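Local coordinates for protein AA9 family lytic polysaccharide monooxygenase cel61B (Hypocrea jecorina, PDB 2VTC) that oxidatively cleaves glycosidic bonds in crystalline and amorphous polysaccharides as a secreted copper-dependent monooxygenase that needs a reducing agent and oxygen or hydrogen peroxide, at residues A[24-27]-A[32-35]; A[99-104]-A[178-183]; A[103-108]-A[157-162]; A[140-143]-A[148-151]. All coordinates share one frame; numbering follows the deposited sequence.

Contact 1: residues A[24-27]-A[32-35]. With NAG (2-acetamido-2-deoxy-beta-D-glucopyranose), chain C.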
# COMPACT_ATOMS: atom_id res chain seq x y z
N GLN A 24 -5.42 -7.25 -6.42
CA GLN A 24 -5.35 -8.52 -7.17
C GLN A 24 -4.60 -8.40 -8.48
O GLN A 24 -4.12 -9.41 -9.04
CB GLN A 24 -6.76 -9.08 -7.41
CG GLN A 24 -7.45 -9.53 -6.16
CD GLN A 24 -8.50 -10.62 -6.40
OE1 GLN A 24 -8.68 -11.51 -5.57
NE2 GLN A 24 -9.20 -10.53 -7.52
N ASN A 25 -4.54 -7.18 -8.99
CA ASN A 25 -3.85 -6.84 -10.20
C ASN A 25 -3.73 -5.33 -10.28
O ASN A 25 -4.25 -4.60 -9.41
CB ASN A 25 -4.52 -7.45 -11.45
CG ASN A 25 -6.02 -7.15 -11.56
OD1 ASN A 25 -6.42 -5.99 -11.77
ND2 ASN A 25 -6.85 -8.20 -11.46
N PHE A 26 -3.00 -4.86 -11.27
CA PHE A 26 -2.75 -3.43 -11.43
C PHE A 26 -2.31 -3.17 -12.85
O PHE A 26 -1.84 -4.10 -13.55
CB PHE A 26 -1.70 -2.93 -10.38
CG PHE A 26 -0.35 -3.64 -10.46
CD1 PHE A 26 0.72 -3.02 -11.11
CD2 PHE A 26 -0.17 -4.90 -9.87
CE1 PHE A 26 1.98 -3.67 -11.18
CE2 PHE A 26 1.09 -5.55 -9.94
CZ PHE A 26 2.15 -4.93 -10.60
N THR A 27 -2.48 -1.93 -13.29
CA THR A 27 -2.06 -1.50 -14.61
C THR A 27 -0.95 -0.47 -14.53
O THR A 27 -0.88 0.32 -13.59
CB THR A 27 -3.22 -0.92 -15.48
OG1 THR A 27 -3.75 0.28 -14.88
CG2 THR A 27 -4.30 -1.96 -15.69
N TYR A 32 -1.86 -4.42 -18.31
CA TYR A 32 -2.19 -5.36 -17.23
C TYR A 32 -0.99 -6.09 -16.61
O TYR A 32 -0.10 -6.59 -17.32
CB TYR A 32 -3.20 -6.40 -17.71
CG TYR A 32 -3.66 -7.36 -16.65
CD1 TYR A 32 -4.77 -7.05 -15.84
CD2 TYR A 32 -3.01 -8.58 -16.43
CE1 TYR A 32 -5.20 -7.92 -14.87
CE2 TYR A 32 -3.45 -9.46 -15.45
CZ TYR A 32 -4.54 -9.12 -14.67
OH TYR A 32 -4.98 -9.98 -13.70
N ASN A 33 -1.00 -6.16 -15.28
CA ASN A 33 -0.02 -6.89 -14.49
C ASN A 33 -0.74 -7.71 -13.44
O ASN A 33 -1.60 -7.19 -12.71
CB ASN A 33 0.95 -5.92 -13.80
CG ASN A 33 1.96 -5.31 -14.75
OD1 ASN A 33 3.09 -5.78 -14.85
ND2 ASN A 33 1.54 -4.25 -15.47
N GLN A 34 -0.39 -9.00 -13.33
CA GLN A 34 -1.00 -9.89 -12.35
C GLN A 34 -0.47 -9.62 -10.93
O GLN A 34 0.74 -9.49 -10.73
CB GLN A 34 -0.77 -11.36 -12.74
CG GLN A 34 -1.49 -12.38 -11.87
CD GLN A 34 -2.99 -12.16 -11.85
OE1 GLN A 34 -3.60 -12.04 -10.78
NE2 GLN A 34 -3.59 -12.08 -13.03
N GLY A 35 -1.38 -9.48 -9.97
CA GLY A 35 -1.01 -9.34 -8.56
C GLY A 35 -1.12 -10.64 -7.81
O GLY A 35 -1.48 -11.68 -8.39
C1 NAG C . -8.29 -7.98 -11.52
C2 NAG C . -8.96 -9.16 -12.24
C3 NAG C . -10.50 -9.04 -12.24
C4 NAG C . -11.07 -8.67 -10.85
C5 NAG C . -10.20 -7.60 -10.18
C6 NAG C . -10.60 -7.27 -8.74
C7 NAG C . -8.01 -10.49 -14.06
C8 NAG C . -7.68 -10.54 -15.52
N2 NAG C . -8.48 -9.32 -13.60
O3 NAG C . -11.07 -10.26 -12.69
O4 NAG C . -12.40 -8.18 -10.96
O5 NAG C . -8.81 -7.96 -10.20
O6 NAG C . -10.84 -8.42 -7.97
O7 NAG C . -7.84 -11.48 -13.34
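Over one face of the Phe26 ring sits Asn33 CB, 3.7 Å from the ring centroid and 17° off its normal, a CH-pi contact inside the beta hairpin made by strands 22-28 and 31-34. The Asn33 amide runs nearly parallel to that ring, the two planes being 13° apart. Phe26 CG is wedged between its own backbone N and carbonyl carbon (chi1 59°), a torsion that leans the phenyl toward the partner strand while it also packs on Ile97, Val199 and Ile201. On the other face of the sheet the Tyr32 ring approaches Asn25 obliquely, with CE1 3.5 Å from Asn25 CG. The acetyl methyl of the sugar comes to the same ring, NAG C8 lying 3.5 Å from Tyr32 CZ. Two backbone bonds define Phe26 and Asn33 as an antiparallel hydrogen-bonded pair: Phe26 N gives to Asn33 O at 3.1 Å, and Asn33 N gives to Phe26 O at 2.8 Å. Past the end of strand 31-34, Gly35 N still reaches Gln24 O at 2.9 Å, but the donor stands above the carbonyl plane, not on a lone pair. Strand 22-28 bonds on its other side to strand 96-102, which leaves this hairpin at one border of a four-stranded antiparallel sheet. Its glycan is covalently fixed through Asn25 ND2, 1.5 Å from C1 of the NAG.

Contact 2: residues A[99-104]-A[178-183]. With NAG (2-acetamido-2-deoxy-beta-D-glucopyranose), chain C; NAG (2-acetamido-2-deoxy-beta-D-glucopyranose), chain B.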
# COMPACT_ATOMS: atom_id res chain seq x y z
N PHE A 99 -3.99 0.67 -9.03
CA PHE A 99 -4.15 -0.51 -8.18
C PHE A 99 -5.62 -0.91 -8.23
O PHE A 99 -6.50 -0.08 -8.02
CB PHE A 99 -3.73 -0.22 -6.73
CG PHE A 99 -2.27 0.10 -6.57
CD1 PHE A 99 -1.34 -0.93 -6.41
CD2 PHE A 99 -1.82 1.42 -6.54
CE1 PHE A 99 0.03 -0.66 -6.24
CE2 PHE A 99 -0.45 1.72 -6.37
CZ PHE A 99 0.47 0.66 -6.22
N GLN A 100 -5.86 -2.19 -8.52
CA GLN A 100 -7.22 -2.73 -8.57
C GLN A 100 -7.47 -3.61 -7.35
O GLN A 100 -6.89 -4.69 -7.20
CB GLN A 100 -7.45 -3.50 -9.87
CG GLN A 100 -8.76 -4.30 -9.90
CD GLN A 100 -10.00 -3.43 -10.04
OE1 GLN A 100 -10.77 -3.24 -9.08
NE2 GLN A 100 -10.19 -2.88 -11.22
N TRP A 101 -8.36 -3.14 -6.48
CA TRP A 101 -8.72 -3.88 -5.29
C TRP A 101 -9.89 -4.84 -5.58
O TRP A 101 -10.70 -4.60 -6.49
CB TRP A 101 -9.10 -2.93 -4.15
CG TRP A 101 -7.93 -2.15 -3.60
CD1 TRP A 101 -7.37 -1.04 -4.14
CD2 TRP A 101 -7.19 -2.44 -2.40
NE1 TRP A 101 -6.32 -0.61 -3.35
CE2 TRP A 101 -6.19 -1.45 -2.28
CE3 TRP A 101 -7.29 -3.44 -1.42
CZ2 TRP A 101 -5.27 -1.43 -1.21
CZ3 TRP A 101 -6.37 -3.43 -0.34
CH2 TRP A 101 -5.37 -2.42 -0.26
N GLY A 102 -9.96 -5.92 -4.81
CA GLY A 102 -11.00 -6.92 -5.04
C GLY A 102 -10.85 -8.11 -4.11
O GLY A 102 -10.05 -8.07 -3.17
N PRO A 103 -11.61 -9.20 -4.39
CA PRO A 103 -12.51 -9.40 -5.54
C PRO A 103 -13.88 -8.69 -5.44
O PRO A 103 -14.54 -8.47 -6.46
CB PRO A 103 -12.72 -10.92 -5.56
CG PRO A 103 -12.54 -11.35 -4.12
CD PRO A 103 -11.58 -10.36 -3.47
N GLY A 104 -14.29 -8.35 -4.22
CA GLY A 104 -15.57 -7.66 -4.02
C GLY A 104 -15.41 -6.15 -3.90
O GLY A 104 -14.30 -5.64 -3.80
N HIS A 178 1.17 0.24 -1.13
CA HIS A 178 -0.11 0.95 -1.31
C HIS A 178 -1.03 0.57 -0.14
O HIS A 178 -1.20 -0.64 0.13
CB HIS A 178 -0.71 0.51 -2.65
CG HIS A 178 -2.07 1.10 -2.94
ND1 HIS A 178 -2.30 2.47 -2.99
CD2 HIS A 178 -3.25 0.51 -3.21
CE1 HIS A 178 -3.58 2.68 -3.27
NE2 HIS A 178 -4.18 1.51 -3.40
N GLU A 179 -1.60 1.56 0.57
CA GLU A 179 -2.23 1.25 1.85
C GLU A 179 -3.53 2.01 2.11
O GLU A 179 -3.56 3.23 1.99
CB GLU A 179 -1.26 1.53 2.98
CG GLU A 179 -1.76 1.17 4.39
CD GLU A 179 -0.69 1.47 5.42
OE1 GLU A 179 0.05 2.49 5.27
OE2 GLU A 179 -0.57 0.68 6.41
N LEU A 180 -4.57 1.28 2.51
CA LEU A 180 -5.83 1.89 2.93
C LEU A 180 -5.88 1.85 4.44
O LEU A 180 -5.62 0.81 5.06
CB LEU A 180 -7.03 1.12 2.36
CG LEU A 180 -6.99 0.76 0.87
CD1 LEU A 180 -8.24 -0.02 0.43
CD2 LEU A 180 -6.79 1.94 -0.01
N LEU A 181 -6.20 2.99 5.06
CA LEU A 181 -6.33 3.01 6.51
C LEU A 181 -7.82 3.20 6.83
O LEU A 181 -8.29 4.35 6.90
CB LEU A 181 -5.52 4.14 7.14
CG LEU A 181 -3.98 3.97 7.06
CD1 LEU A 181 -3.51 4.47 5.71
CD2 LEU A 181 -3.34 4.74 8.18
N ALA A 182 -8.55 2.09 6.98
CA ALA A 182 -10.02 2.14 7.20
C ALA A 182 -10.29 2.58 8.63
O ALA A 182 -9.84 1.96 9.63
CB ALA A 182 -10.67 0.77 6.87
N ALA A 183 -11.05 3.68 8.74
CA ALA A 183 -11.13 4.44 9.96
C ALA A 183 -12.50 4.38 10.69
O ALA A 183 -12.68 5.10 11.65
CB ALA A 183 -10.74 5.93 9.69
C1 NAG C . -8.29 -7.98 -11.52
C2 NAG C . -8.96 -9.16 -12.24
C3 NAG C . -10.50 -9.04 -12.24
C4 NAG C . -11.07 -8.67 -10.85
C5 NAG C . -10.20 -7.60 -10.18
C6 NAG C . -10.60 -7.27 -8.74
C7 NAG C . -8.01 -10.49 -14.06
C8 NAG C . -7.68 -10.54 -15.52
N2 NAG C . -8.48 -9.32 -13.60
O3 NAG C . -11.07 -10.26 -12.69
O4 NAG C . -12.40 -8.18 -10.96
O5 NAG C . -8.81 -7.96 -10.20
O6 NAG C . -10.84 -8.42 -7.97
O7 NAG C . -7.84 -11.48 -13.34
C1 NAG B . -13.35 -9.08 -10.36
C2 NAG B . -14.61 -8.30 -10.00
C3 NAG B . -15.78 -9.21 -9.61
C4 NAG B . -15.93 -10.42 -10.54
C5 NAG B . -14.57 -11.11 -10.72
C6 NAG B . -14.65 -12.32 -11.65
C7 NAG B . -14.16 -6.04 -9.12
C8 NAG B . -14.06 -5.19 -7.90
N2 NAG B . -14.36 -7.34 -8.92
O3 NAG B . -16.97 -8.46 -9.65
O4 NAG B . -16.89 -11.32 -10.04
O5 NAG B . -13.64 -10.16 -11.24
O6 NAG B . -15.05 -11.88 -12.94
O7 NAG B . -14.02 -5.52 -10.23
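Phe99 and His178 face each other with CA atoms 8.1 Å apart, where strands 99-102 and 178-182 run at 47° with axes 10.1 Å apart at closest, a separation that leaves side chains rather than backbone bonds to join them. The Phe99 and His178 rings form an offset stack, centroids 4.1 Å apart and planes only 5° from parallel. With CG anti to the backbone N (chi1 177°), His178 reaches across to the phenyl, and its CB also rests over the Phe99 face, 3.8 Å from the centroid. The edge of the imidazole does different work: Trp101 NE1 donates to His178 NE2 over 3.0 Å, fairly straight and close to the plane of both rings. With NE2 accepting, the imidazole proton is probably on ND1, which bonds to Thr115 OG1; the histidine is thus gripped at both nitrogens, which probably fixes its rotation. Leu180 reaches toward the indole and lies on its face, CD1 centred over the six-membered ring of Trp101 at 3.6 Å from the centroid. All four residues are buried. The Trp101 ring also meets that of Trp106, and its side chain lies about 4 Å from that of the copper ligand Tyr195. This aromatic cluster, linked internally by the Trp101-His178 bond, packs between the two sheets of the immunoglobulin-like beta sandwich of AA9 enzymes, with Leu180 about 9 Å (side chain to metal) from the nickel.

Contact 3: residues A[103-108]-A[157-162]. With NI (nickel (II) ion), chain E; NAG (2-acetamido-2-deoxy-beta-D-glucopyranose), chain B; NAG (2-acetamido-2-deoxy-beta-D-glucopyranose), chain C.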
# COMPACT_ATOMS: atom_id res chain seq x y z
N PRO A 103 -11.61 -9.20 -4.39
CA PRO A 103 -12.51 -9.40 -5.54
C PRO A 103 -13.88 -8.69 -5.44
O PRO A 103 -14.54 -8.47 -6.46
CB PRO A 103 -12.72 -10.92 -5.56
CG PRO A 103 -12.54 -11.35 -4.12
CD PRO A 103 -11.58 -10.36 -3.47
N GLY A 104 -14.29 -8.35 -4.22
CA GLY A 104 -15.57 -7.66 -4.02
C GLY A 104 -15.41 -6.15 -3.90
O GLY A 104 -14.30 -5.64 -3.80
N VAL A 105 -16.54 -5.44 -3.92
CA VAL A 105 -16.56 -4.00 -3.69
C VAL A 105 -15.93 -3.65 -2.34
O VAL A 105 -16.19 -4.32 -1.33
CB VAL A 105 -18.02 -3.44 -3.79
CG1 VAL A 105 -18.03 -1.92 -3.62
CG2 VAL A 105 -18.62 -3.80 -5.15
N TRP A 106 -15.07 -2.64 -2.31
CA TRP A 106 -14.44 -2.22 -1.05
C TRP A 106 -15.50 -1.79 0.01
O TRP A 106 -16.31 -0.90 -0.26
CB TRP A 106 -13.38 -1.13 -1.29
CG TRP A 106 -12.66 -0.69 -0.03
CD1 TRP A 106 -12.77 0.52 0.59
CD2 TRP A 106 -11.72 -1.45 0.74
NE1 TRP A 106 -11.97 0.56 1.70
CE2 TRP A 106 -11.32 -0.64 1.82
CE3 TRP A 106 -11.18 -2.74 0.62
CZ2 TRP A 106 -10.39 -1.06 2.79
CZ3 TRP A 106 -10.26 -3.17 1.60
CH2 TRP A 106 -9.88 -2.34 2.67
N PRO A 107 -15.50 -2.45 1.19
CA PRO A 107 -16.50 -2.24 2.28
C PRO A 107 -16.60 -0.90 3.06
O PRO A 107 -17.43 -0.83 3.97
CB PRO A 107 -16.37 -3.48 3.16
CG PRO A 107 -14.98 -3.93 2.93
CD PRO A 107 -14.59 -3.56 1.52
N HIS A 108 -15.68 0.05 2.94
CA HIS A 108 -15.01 0.72 4.07
C HIS A 108 -14.93 2.16 3.54
O HIS A 108 -13.97 2.52 2.86
CB HIS A 108 -13.64 0.22 4.49
CG HIS A 108 -13.67 -1.06 5.26
ND1 HIS A 108 -14.68 -1.38 6.15
CD2 HIS A 108 -12.82 -2.11 5.25
CE1 HIS A 108 -14.45 -2.58 6.65
NE2 HIS A 108 -13.33 -3.04 6.12
N GLN A 157 -14.93 4.60 -7.82
CA GLN A 157 -14.09 4.47 -9.02
C GLN A 157 -13.87 3.00 -9.40
O GLN A 157 -12.90 2.67 -10.10
CB GLN A 157 -12.73 5.14 -8.82
CG GLN A 157 -12.72 6.65 -8.65
CD GLN A 157 -11.43 7.16 -7.99
OE1 GLN A 157 -10.48 6.39 -7.72
NE2 GLN A 157 -11.40 8.46 -7.73
N GLY A 158 -14.75 2.12 -8.92
CA GLY A 158 -14.68 0.70 -9.26
C GLY A 158 -13.51 -0.02 -8.61
O GLY A 158 -12.92 -0.92 -9.22
N ASN A 159 -13.18 0.38 -7.38
CA ASN A 159 -12.12 -0.27 -6.61
C ASN A 159 -10.72 0.01 -7.16
O ASN A 159 -9.79 -0.75 -6.86
CB ASN A 159 -12.34 -1.79 -6.53
CG ASN A 159 -13.13 -2.22 -5.30
OD1 ASN A 159 -12.94 -3.34 -4.80
ND2 ASN A 159 -14.01 -1.36 -4.80
N LYS A 160 -10.59 1.08 -7.94
CA LYS A 160 -9.31 1.47 -8.57
C LYS A 160 -8.74 2.72 -7.91
O LYS A 160 -9.47 3.66 -7.63
CB LYS A 160 -9.50 1.74 -10.06
CG LYS A 160 -9.73 0.50 -10.91
CD LYS A 160 -10.34 0.86 -12.25
CE LYS A 160 -10.92 -0.36 -12.96
NZ LYS A 160 -12.05 -1.02 -12.23
N TRP A 161 -7.42 2.74 -7.70
CA TRP A 161 -6.73 3.95 -7.23
C TRP A 161 -5.49 4.24 -8.07
O TRP A 161 -4.64 3.36 -8.26
CB TRP A 161 -6.34 3.85 -5.74
CG TRP A 161 -6.12 5.21 -5.17
CD1 TRP A 161 -4.92 5.84 -4.92
CD2 TRP A 161 -7.14 6.15 -4.81
NE1 TRP A 161 -5.15 7.11 -4.43
CE2 TRP A 161 -6.50 7.32 -4.36
CE3 TRP A 161 -8.55 6.11 -4.84
CZ2 TRP A 161 -7.22 8.45 -3.93
CZ3 TRP A 161 -9.26 7.22 -4.41
CH2 TRP A 161 -8.59 8.38 -3.96
N THR A 162 -5.39 5.47 -8.56
CA THR A 162 -4.28 5.90 -9.43
C THR A 162 -3.17 6.55 -8.60
O THR A 162 -3.43 7.45 -7.79
CB THR A 162 -4.76 6.89 -10.52
OG1 THR A 162 -5.64 6.22 -11.42
CG2 THR A 162 -3.57 7.47 -11.31
NI NI E . -12.51 -4.93 6.06
C1 NAG B . -13.35 -9.08 -10.36
C2 NAG B . -14.61 -8.30 -10.00
C3 NAG B . -15.78 -9.21 -9.61
C4 NAG B . -15.93 -10.42 -10.54
C5 NAG B . -14.57 -11.11 -10.72
C6 NAG B . -14.65 -12.32 -11.65
C7 NAG B . -14.16 -6.04 -9.12
C8 NAG B . -14.06 -5.19 -7.90
N2 NAG B . -14.36 -7.34 -8.92
O3 NAG B . -16.97 -8.46 -9.65
O4 NAG B . -16.89 -11.32 -10.04
O5 NAG B . -13.64 -10.16 -11.24
O6 NAG B . -15.05 -11.88 -12.94
O7 NAG B . -14.02 -5.52 -10.23
C1 NAG C . -8.29 -7.98 -11.52
C2 NAG C . -8.96 -9.16 -12.24
C3 NAG C . -10.50 -9.04 -12.24
C4 NAG C . -11.07 -8.67 -10.85
C5 NAG C . -10.20 -7.60 -10.18
C6 NAG C . -10.60 -7.27 -8.74
C7 NAG C . -8.01 -10.49 -14.06
C8 NAG C . -7.68 -10.54 -15.52
N2 NAG C . -8.48 -9.32 -13.60
O3 NAG C . -11.07 -10.26 -12.69
O4 NAG C . -12.40 -8.18 -10.96
O5 NAG C . -8.81 -7.96 -10.20
O6 NAG C . -10.84 -8.42 -7.97
O7 NAG C . -7.84 -11.48 -13.34
O HOH W 1 -14.44 -5.89 5.99
O HOH W 2 -12.34 -4.87 7.26
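Asn159 points its side chain at the backbone of Gly104 to Trp106, with its CG 3.6 Å from Trp106 N and 3.9 Å from Gly104 O. The modelled chi1 of -92° lies away from the usual staggered values, and the amide is probably turned over. As built, OD1 of Asn159 stands 2.9 Å from Gly104 O and ND2 of Asn159 is 3.0 Å from Trp106 N; with the group turned back, both approaches may be hydrogen bonds. Trp106 places CG anti to its backbone N (chi1 -178°), sending the indole away from Asn159 while CB stays beside the amide. The indole NE1 bonds to Gln151 OE1, and the ring meets Tyr195 edge-to-face. Asn159 itself follows helix 150-156, which closes in a Schellman motif with Gly158 at the C-prime position. Across from this helix end, the loop 103-108 runs on to one ligand of the histidine brace, the copper site of AA9 enzymes, occupied here by nickel: His108 NE2 binds the metal at 2.1 Å, beside His20 and Tyr195. Pro107 CG stands over the centre of the His108 ring, and His184 stacks on that ring too. With an alanine here, in place of Asn159, Gly104 O and Trp106 N would probably be left without the amide beside them and the loop freer to shift. At the sugar side, N2 of the chain B NAG donates to Pro103 O over 2.7 Å, nearly straight at 169°.

Contact 4: residues A[140-143]-A[148-151]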
# COMPACT_ATOMS: atom_id res chain seq x y z
N ALA A 140 -4.11 10.90 0.39
CA ALA A 140 -5.42 11.53 0.20
C ALA A 140 -6.26 11.25 1.43
O ALA A 140 -6.29 10.12 1.94
CB ALA A 140 -6.10 11.00 -1.06
N GLY A 141 -6.95 12.28 1.91
CA GLY A 141 -7.73 12.17 3.15
C GLY A 141 -9.20 12.46 2.94
O GLY A 141 -9.84 11.80 2.12
N ILE A 142 -9.72 13.44 3.68
CA ILE A 142 -11.14 13.85 3.60
C ILE A 142 -11.24 15.20 2.88
O ILE A 142 -10.39 16.07 3.08
CB ILE A 142 -11.78 13.93 5.01
CG1 ILE A 142 -13.31 14.04 4.93
CG2 ILE A 142 -11.19 15.08 5.85
CD1 ILE A 142 -14.01 13.92 6.27
N ASN A 143 -12.24 15.35 2.01
CA ASN A 143 -12.58 16.63 1.41
C ASN A 143 -13.41 17.38 2.47
O ASN A 143 -14.47 16.90 2.85
CB ASN A 143 -13.36 16.37 0.11
CG ASN A 143 -13.82 17.65 -0.56
OD1 ASN A 143 -14.26 18.58 0.11
ND2 ASN A 143 -13.70 17.71 -1.88
N VAL A 148 -16.37 13.78 2.44
CA VAL A 148 -16.18 12.48 1.77
C VAL A 148 -14.71 12.08 1.75
O VAL A 148 -13.85 12.86 1.34
CB VAL A 148 -16.74 12.47 0.33
CG1 VAL A 148 -16.50 11.13 -0.34
CG2 VAL A 148 -18.24 12.71 0.36
N TRP A 149 -14.46 10.86 2.22
CA TRP A 149 -13.08 10.31 2.29
C TRP A 149 -12.58 9.70 0.98
O TRP A 149 -13.35 9.23 0.14
CB TRP A 149 -13.03 9.23 3.37
CG TRP A 149 -13.10 9.73 4.74
CD1 TRP A 149 -14.23 9.84 5.53
CD2 TRP A 149 -12.01 10.19 5.54
NE1 TRP A 149 -13.89 10.35 6.77
CE2 TRP A 149 -12.54 10.58 6.80
CE3 TRP A 149 -10.63 10.34 5.30
CZ2 TRP A 149 -11.74 11.11 7.82
CZ3 TRP A 149 -9.83 10.85 6.33
CH2 TRP A 149 -10.37 11.20 7.58
N ALA A 150 -11.25 9.68 0.85
CA ALA A 150 -10.61 8.99 -0.28
C ALA A 150 -11.14 7.57 -0.48
O ALA A 150 -11.32 7.14 -1.62
CB ALA A 150 -9.08 8.97 -0.08
N GLN A 151 -11.41 6.84 0.61
CA GLN A 151 -11.90 5.45 0.46
C GLN A 151 -13.30 5.35 -0.17
O GLN A 151 -13.59 4.39 -0.89
CB GLN A 151 -11.77 4.68 1.77
CG GLN A 151 -10.32 4.16 1.99
CD GLN A 151 -10.13 3.47 3.31
OE1 GLN A 151 -10.79 2.47 3.60
NE2 GLN A 151 -9.23 4.00 4.13
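Ile142 and Trp149 make the tight part of a short beta hairpin, formed where the end of strand 133-143 turns back into strand 148-149 and the chain then enters helix 150-156. Ile142 CB is centred over the six-membered ring of the indole, 3.6 Å from its centroid and 5° off the normal. From there the side chain runs on extended (chi2 172°), laying CD1 over the same face at the five-membered ring, 3.6 Å from Trp149 NE1. Gly141 adds its backbone, its C atom being 3.5 Å from Trp149 CE3. The indole also meets Tyr239 edge-to-face and touches Pro112 and Ile236. An alanine here, in place of Trp149, would probably open a gap beside Ile142, leaving its side chain without the flat surface it lies on and Tyr239 without its ring partner. Trp149 is the N-cap residue of the helix, and directly after it Ala150 N donates to Gly141 O over 2.8 Å, tying the helix start to the end of the incoming strand. Ala140 CB and Ala150 CB touch at 3.7 Å, with Trp161 packed on both alanines. Toward the turn the contact thins out. Asn143 is exposed, and Val148 brings its side chain no nearer than 5.2 Å to 140-143; a single backbone bond joins them, Asn143 N to Val148 O at 3.0 Å, nearly straight though its donor is tilted 34° from the carbonyl plane. Asn143 CG, anti to the backbone N, turns the amide away from Val148, and its OD1 accepts a hydrogen bond from Thr146 N.

Contact 1 closes first along the chain; contacts 2 and 3 both open from the region around Pro103 and Gly104, and contact 4 is nested inside the loops they close. Strands 22-28, 96-102 and 160-164 are successive neighbours in one antiparallel sheet, so contacts 1, 2 and 3 share it, while contact 2 crosses to the other sheet, where contact 4 also lies. Centres of contacts 2 and 3 lie about 6 Å apart, those of contacts 1 and 4 about 24 Å. Gln151 of contact 4 hydrogen-bonds Trp106 of contact 3 and probably Leu181 O of contact 2. Together they run from the glycan-bearing border to hairpin 140-151, and Trp106, beside the metal ligands, is met from both sheets.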